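Local coordinates for oxidoreductase (Methanosarcina mazei, PDB 3KA7), which binds flavin-adenine dinucleotide and probably works as an oxidoreductase of the flavin-containing amine oxidase family, at residues G9-K21 / I198-G210. Residues are numbered along the deposited sequence; the frame is centred on the assembly and turned at random.
Sequences GLGGLLSAARLSK and IIDALETVISANG. With FAD (flavin-adenine dinucleotide), chain B.
L202 of the helix in 198-210 pushes into a pocket formed by L10, L13, L14 and A17 on the helix in 9-21, a knob-into-hole fit. Its CB leaves toward the neighbouring helix, and CG, anti to the carbonyl carbon (chi1 -72°), carries both methyls to L14. CD1 meets L14 CD2 at 3.8 Å and L10 CD1 at 3.9 Å, with L13 CB a little farther off; CD2 rests on A17 CB and L14 CD2. One turn on, I206 lies across the A17 backbone, CG1 3.6 Å from A17 N, and its CD1 ends on A16 CB at 3.7 Å, beside L13 CD2. L13 crosses I199 at about a right angle, its CD1 against I199 CG2 and CD1. Small side chains at A16 and A17 let the backbones close in, to 4.8 Å between the CA atoms of A17 and I206. At the far end N209 CB presses on S20 OG at 3.3 Å, while N209 ND2 donates a hydrogen bond to V205 O (2.8 Å), tilted 34° from the carbonyl plane. With an alanine here, V205 O would probably lose its side-chain donor and a gap would open beside K21 CA. G210, at positive phi, closes the helix with a Schellman motif. The two helices run in the same general direction, 30° apart, and L14 and L202 also touch helix 64-71. At the opposite end G11 N donates to FAD O1P; helix 195-208 packs along the flank of this dinucleotide-binding helix, which follows strand 2-6, consistent with the GxGxxG turn of a Rossmann-type FAD site.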
loop_
_atom_site.group_PDB
_atom_site.type_symbol
_atom_site.label_atom_id
_atom_site.label_comp_id
_atom_site.label_asym_id
_atom_site.label_seq_id
_atom_site.Cartn_x
_atom_site.Cartn_y
_atom_site.Cartn_z
ATOM N N GLY A 9 -3.829 13.044 -1.398
ATOM C CA GLY A 9 -3.355 11.680 -1.559
ATOM C C GLY A 9 -4.375 10.898 -2.362
ATOM O O GLY A 9 -5.433 11.413 -2.700
ATOM N N LEU A 10 -4.085 9.634 -2.629
ATOM C CA LEU A 10 -5.003 8.828 -3.414
ATOM C C LEU A 10 -6.405 8.806 -2.793
ATOM O O LEU A 10 -7.409 8.963 -3.497
ATOM C CB LEU A 10 -4.445 7.414 -3.573
ATOM C CG LEU A 10 -5.345 6.429 -4.319
ATOM C CD1 LEU A 10 -5.514 6.848 -5.781
ATOM C CD2 LEU A 10 -4.759 5.039 -4.201
ATOM N N GLY A 11 -6.485 8.602 -1.483
ATOM C CA GLY A 11 -7.780 8.622 -0.801
ATOM C C GLY A 11 -8.562 9.914 -1.015
ATOM O O GLY A 11 -9.766 9.887 -1.293
ATOM N N GLY A 12 -7.886 11.052 -0.867
ATOM C CA GLY A 12 -8.529 12.346 -1.019
ATOM C C GLY A 12 -9.012 12.594 -2.433
ATOM O O GLY A 12 -10.109 13.140 -2.640
ATOM N N LEU A 13 -8.201 12.185 -3.408
ATOM C CA LEU A 13 -8.558 12.352 -4.824
ATOM C C LEU A 13 -9.689 11.416 -5.254
ATOM O O LEU A 13 -10.587 11.827 -5.995
ATOM C CB LEU A 13 -7.342 12.165 -5.718
ATOM C CG LEU A 13 -6.242 13.217 -5.541
ATOM C CD1 LEU A 13 -5.014 12.848 -6.364
ATOM C CD2 LEU A 13 -6.741 14.603 -5.908
ATOM N N LEU A 14 -9.654 10.164 -4.795
ATOM C CA LEU A 14 -10.812 9.277 -4.980
ATOM C C LEU A 14 -12.092 9.893 -4.426
ATOM O O LEU A 14 -13.147 9.869 -5.077
ATOM C CB LEU A 14 -10.572 7.921 -4.310
ATOM C CG LEU A 14 -9.481 7.047 -4.934
ATOM C CD1 LEU A 14 -9.274 5.824 -4.044
ATOM C CD2 LEU A 14 -9.870 6.616 -6.343
ATOM N N SER A 15 -12.005 10.428 -3.214
ATOM C CA SER A 15 -13.142 11.097 -2.579
ATOM C C SER A 15 -13.619 12.290 -3.386
ATOM O O SER A 15 -14.823 12.451 -3.635
ATOM C CB SER A 15 -12.754 11.562 -1.182
ATOM O OG SER A 15 -12.483 10.445 -0.360
ATOM N N ALA A 16 -12.677 13.127 -3.799
ATOM C CA ALA A 16 -13.026 14.332 -4.558
ATOM C C ALA A 16 -13.681 13.976 -5.888
ATOM O O ALA A 16 -14.674 14.619 -6.303
ATOM C CB ALA A 16 -11.785 15.201 -4.778
ATOM N N ALA A 17 -13.136 12.966 -6.562
ATOM C CA ALA A 17 -13.693 12.520 -7.850
ATOM C C ALA A 17 -15.133 12.037 -7.682
ATOM O O ALA A 17 -16.025 12.461 -8.428
ATOM C CB ALA A 17 -12.828 11.436 -8.481
ATOM N N ARG A 18 -15.378 11.175 -6.693
ATOM C CA ARG A 18 -16.734 10.672 -6.471
ATOM C C ARG A 18 -17.702 11.758 -5.985
ATOM O O ARG A 18 -18.845 11.826 -6.442
ATOM C CB ARG A 18 -16.731 9.491 -5.490
ATOM C CG ARG A 18 -18.127 8.930 -5.208
ATOM C CD ARG A 18 -18.645 8.141 -6.397
ATOM N NE ARG A 18 -20.087 7.916 -6.318
ATOM C CZ ARG A 18 -21.000 8.780 -6.759
ATOM N NH1 ARG A 18 -20.624 9.928 -7.318
ATOM N NH2 ARG A 18 -22.289 8.496 -6.647
ATOM N N LEU A 19 -17.262 12.594 -5.053
ATOM C CA LEU A 19 -18.139 13.644 -4.519
ATOM C C LEU A 19 -18.527 14.679 -5.574
ATOM O O LEU A 19 -19.663 15.164 -5.593
ATOM C CB LEU A 19 -17.504 14.353 -3.319
ATOM C CG LEU A 19 -17.414 13.515 -2.053
ATOM C CD1 LEU A 19 -16.531 14.241 -1.050
ATOM C CD2 LEU A 19 -18.803 13.219 -1.474
ATOM N N SER A 20 -17.583 15.029 -6.438
ATOM C CA SER A 20 -17.877 16.003 -7.496
ATOM C C SER A 20 -18.847 15.419 -8.530
ATOM O O SER A 20 -19.747 16.103 -9.021
ATOM C CB SER A 20 -16.595 16.514 -8.154
ATOM O OG SER A 20 -15.921 15.502 -8.865
ATOM N N LYS A 21 -18.664 14.151 -8.860
ATOM C CA LYS A 21 -19.594 13.473 -9.753
ATOM C C LYS A 21 -20.981 13.390 -9.121
ATOM O O LYS A 21 -22.012 13.461 -9.808
ATOM C CB LYS A 21 -19.084 12.075 -10.047
ATOM C CG LYS A 21 -19.815 11.385 -11.179
ATOM C CD LYS A 21 -19.313 9.972 -11.338
ATOM C CE LYS A 21 -20.339 9.129 -12.071
ATOM N NZ LYS A 21 -20.604 9.689 -13.414
ATOM N N ILE A 198 -2.709 7.236 -12.650
ATOM C CA ILE A 198 -3.954 7.172 -11.902
ATOM C C ILE A 198 -4.301 8.540 -11.315
ATOM O O ILE A 198 -5.459 8.980 -11.371
ATOM C CB ILE A 198 -3.871 6.080 -10.798
ATOM C CG1 ILE A 198 -3.844 4.690 -11.457
ATOM C CG2 ILE A 198 -5.034 6.204 -9.801
ATOM C CD1 ILE A 198 -3.448 3.567 -10.528
ATOM N N ILE A 199 -3.291 9.208 -10.760
ATOM C CA ILE A 199 -3.442 10.548 -10.199
ATOM C C ILE A 199 -3.964 11.510 -11.270
ATOM O O ILE A 199 -4.944 12.223 -11.048
ATOM C CB ILE A 199 -2.101 11.066 -9.601
ATOM C CG1 ILE A 199 -1.599 10.105 -8.510
ATOM C CG2 ILE A 199 -2.273 12.471 -8.987
ATOM C CD1 ILE A 199 -2.592 9.928 -7.377
ATOM N N ASP A 200 -3.323 11.506 -12.437
ATOM C CA ASP A 200 -3.738 12.386 -13.537
ATOM C C ASP A 200 -5.194 12.118 -13.955
ATOM O O ASP A 200 -5.979 13.052 -14.182
ATOM C CB ASP A 200 -2.827 12.174 -14.746
ATOM C CG ASP A 200 -1.471 12.832 -14.591
ATOM O OD1 ASP A 200 -1.262 13.571 -13.612
ATOM O OD2 ASP A 200 -0.612 12.620 -15.476
ATOM N N ALA A 201 -5.549 10.846 -14.071
ATOM C CA ALA A 201 -6.907 10.461 -14.460
ATOM C C ALA A 201 -7.952 10.984 -13.478
ATOM O O ALA A 201 -9.011 11.467 -13.885
ATOM C CB ALA A 201 -7.027 8.933 -14.618
ATOM N N LEU A 202 -7.661 10.887 -12.181
ATOM C CA LEU A 202 -8.576 11.402 -11.176
ATOM C C LEU A 202 -8.674 12.926 -11.208
ATOM O O LEU A 202 -9.747 13.488 -11.002
ATOM C CB LEU A 202 -8.135 10.952 -9.785
ATOM C CG LEU A 202 -8.372 9.468 -9.523
ATOM C CD1 LEU A 202 -7.587 9.014 -8.277
ATOM C CD2 LEU A 202 -9.877 9.181 -9.356
ATOM N N GLU A 203 -7.546 13.594 -11.436
ATOM C CA GLU A 203 -7.561 15.053 -11.523
ATOM C C GLU A 203 -8.435 15.504 -12.687
ATOM O O GLU A 203 -9.153 16.493 -12.587
ATOM C CB GLU A 203 -6.151 15.605 -11.677
ATOM C CG GLU A 203 -5.317 15.493 -10.405
ATOM C CD GLU A 203 -3.866 15.888 -10.627
ATOM O OE1 GLU A 203 -3.292 15.562 -11.697
ATOM O OE2 GLU A 203 -3.287 16.518 -9.727
ATOM N N THR A 204 -8.371 14.771 -13.787
ATOM C CA THR A 204 -9.230 15.068 -14.943
ATOM C C THR A 204 -10.723 14.996 -14.609
ATOM O O THR A 204 -11.501 15.877 -14.993
ATOM C CB THR A 204 -8.888 14.145 -16.129
ATOM O OG1 THR A 204 -7.549 14.422 -16.558
ATOM C CG2 THR A 204 -9.839 14.389 -17.296
ATOM N N VAL A 205 -11.126 13.954 -13.887
ATOM C CA VAL A 205 -12.523 13.765 -13.489
ATOM C C VAL A 205 -12.968 14.858 -12.526
ATOM O O VAL A 205 -14.078 15.392 -12.628
ATOM C CB VAL A 205 -12.716 12.379 -12.824
ATOM C CG1 VAL A 205 -14.117 12.248 -12.220
ATOM C CG2 VAL A 205 -12.448 11.279 -13.832
ATOM N N ILE A 206 -12.093 15.195 -11.585
ATOM C CA ILE A 206 -12.414 16.222 -10.612
ATOM C C ILE A 206 -12.670 17.539 -11.341
ATOM O O ILE A 206 -13.672 18.202 -11.087
ATOM C CB ILE A 206 -11.297 16.359 -9.561
ATOM C CG1 ILE A 206 -11.186 15.040 -8.778
ATOM C CG2 ILE A 206 -11.560 17.562 -8.640
ATOM C CD1 ILE A 206 -9.917 14.904 -7.912
ATOM N N SER A 207 -11.767 17.895 -12.249
ATOM C CA SER A 207 -11.880 19.145 -13.013
ATOM C C SER A 207 -13.144 19.165 -13.880
ATOM O O SER A 207 -13.888 20.155 -13.882
ATOM C CB SER A 207 -10.629 19.368 -13.869
ATOM O OG SER A 207 -10.775 20.531 -14.684
ATOM N N ALA A 208 -13.394 18.069 -14.590
ATOM C CA ALA A 208 -14.576 17.936 -15.448
ATOM C C ALA A 208 -15.877 18.055 -14.658
ATOM O O ALA A 208 -16.918 18.438 -15.209
ATOM C CB ALA A 208 -14.535 16.611 -16.196
ATOM N N ASN A 209 -15.830 17.727 -13.370
ATOM C CA ASN A 209 -17.020 17.808 -12.536
ATOM C C ASN A 209 -17.077 19.050 -11.633
ATOM O O ASN A 209 -17.850 19.098 -10.677
ATOM C CB ASN A 209 -17.222 16.507 -11.743
ATOM C CG ASN A 209 -17.624 15.339 -12.637
ATOM O OD1 ASN A 209 -18.758 15.269 -13.118
ATOM N ND2 ASN A 209 -16.705 14.420 -12.856
ATOM N N GLY A 210 -16.270 20.058 -11.959
ATOM C CA GLY A 210 -16.317 21.356 -11.278
ATOM C C GLY A 210 -15.590 21.417 -9.938
ATOM O O GLY A 210 -15.721 22.389 -9.183
HETATM P PA FAD B . -1.286 10.015 1.428
HETATM O O1A FAD B . -0.858 9.814 2.858
HETATM O O2A FAD B . -0.369 9.459 0.364
HETATM O O5B FAD B . -1.498 11.583 1.159
HETATM C C5B FAD B . -1.784 12.456 2.244
HETATM C C4B FAD B . -1.653 13.859 1.645
HETATM O O4B FAD B . -2.006 14.855 2.585
HETATM C C3B FAD B . -0.211 14.133 1.209
HETATM O O3B FAD B . -0.172 14.516 -0.157
HETATM C C2B FAD B . 0.236 15.273 2.127
HETATM O O2B FAD B . 1.148 16.161 1.507
HETATM C C1B FAD B . -1.086 15.939 2.486
HETATM N N9A FAD B . -1.100 16.642 3.776
HETATM C C8A FAD B . -0.573 16.257 4.992
HETATM N N7A FAD B . -0.895 17.210 5.913
HETATM C C5A FAD B . -1.615 18.177 5.281
HETATM C C6A FAD B . -2.171 19.372 5.714
HETATM N N6A FAD B . -2.151 19.690 7.005
HETATM N N1A FAD B . -2.857 20.159 4.811
HETATM C C2A FAD B . -2.986 19.783 3.489
HETATM N N3A FAD B . -2.427 18.598 3.058
HETATM C C4A FAD B . -1.753 17.826 3.949
HETATM N N1 FAD B . 0.402 0.635 -2.325
HETATM C C2 FAD B . -0.018 -0.171 -3.369
HETATM O O2 FAD B . -1.228 -0.330 -3.576
HETATM N N3 FAD B . 0.928 -0.814 -4.152
HETATM C C4 FAD B . 2.281 -0.658 -3.901
HETATM O O4 FAD B . 3.126 -1.225 -4.594
HETATM C C4X FAD B . 2.702 0.145 -2.852
HETATM N N5 FAD B . 4.056 0.289 -2.583
HETATM C C5X FAD B . 4.459 1.107 -1.541
HETATM C C6 FAD B . 5.816 1.276 -1.267
HETATM C C7 FAD B . 6.226 2.112 -0.235
HETATM C C7M FAD B . 7.701 2.272 0.039
HETATM C C8 FAD B . 5.267 2.770 0.523
HETATM C C8M FAD B . 5.668 3.675 1.652
HETATM C C9 FAD B . 3.910 2.597 0.262
HETATM C C9A FAD B . 3.503 1.767 -0.779
HETATM N N10 FAD B . 2.150 1.593 -1.042
HETATM C C10 FAD B . 1.749 0.793 -2.076
HETATM C "C1'" FAD B . 1.102 2.215 -0.179
HETATM C "C2'" FAD B . 0.579 3.479 -0.870
HETATM O "O2'" FAD B . 1.679 4.246 -1.352
HETATM C "C3'" FAD B . -0.244 4.287 0.129
HETATM O "O3'" FAD B . -1.138 3.415 0.811
HETATM C "C4'" FAD B . -1.073 5.421 -0.467
HETATM O "O4'" FAD B . -0.317 6.229 -1.346
HETATM C "C5'" FAD B . -1.531 6.288 0.700
HETATM O "O5'" FAD B . -2.531 7.150 0.215
HETATM P P FAD B . -3.401 8.013 1.224
HETATM O O1P FAD B . -4.805 8.125 0.680
HETATM O O2P FAD B . -3.306 7.500 2.647
HETATM O O3P FAD B . -2.795 9.503 1.189
#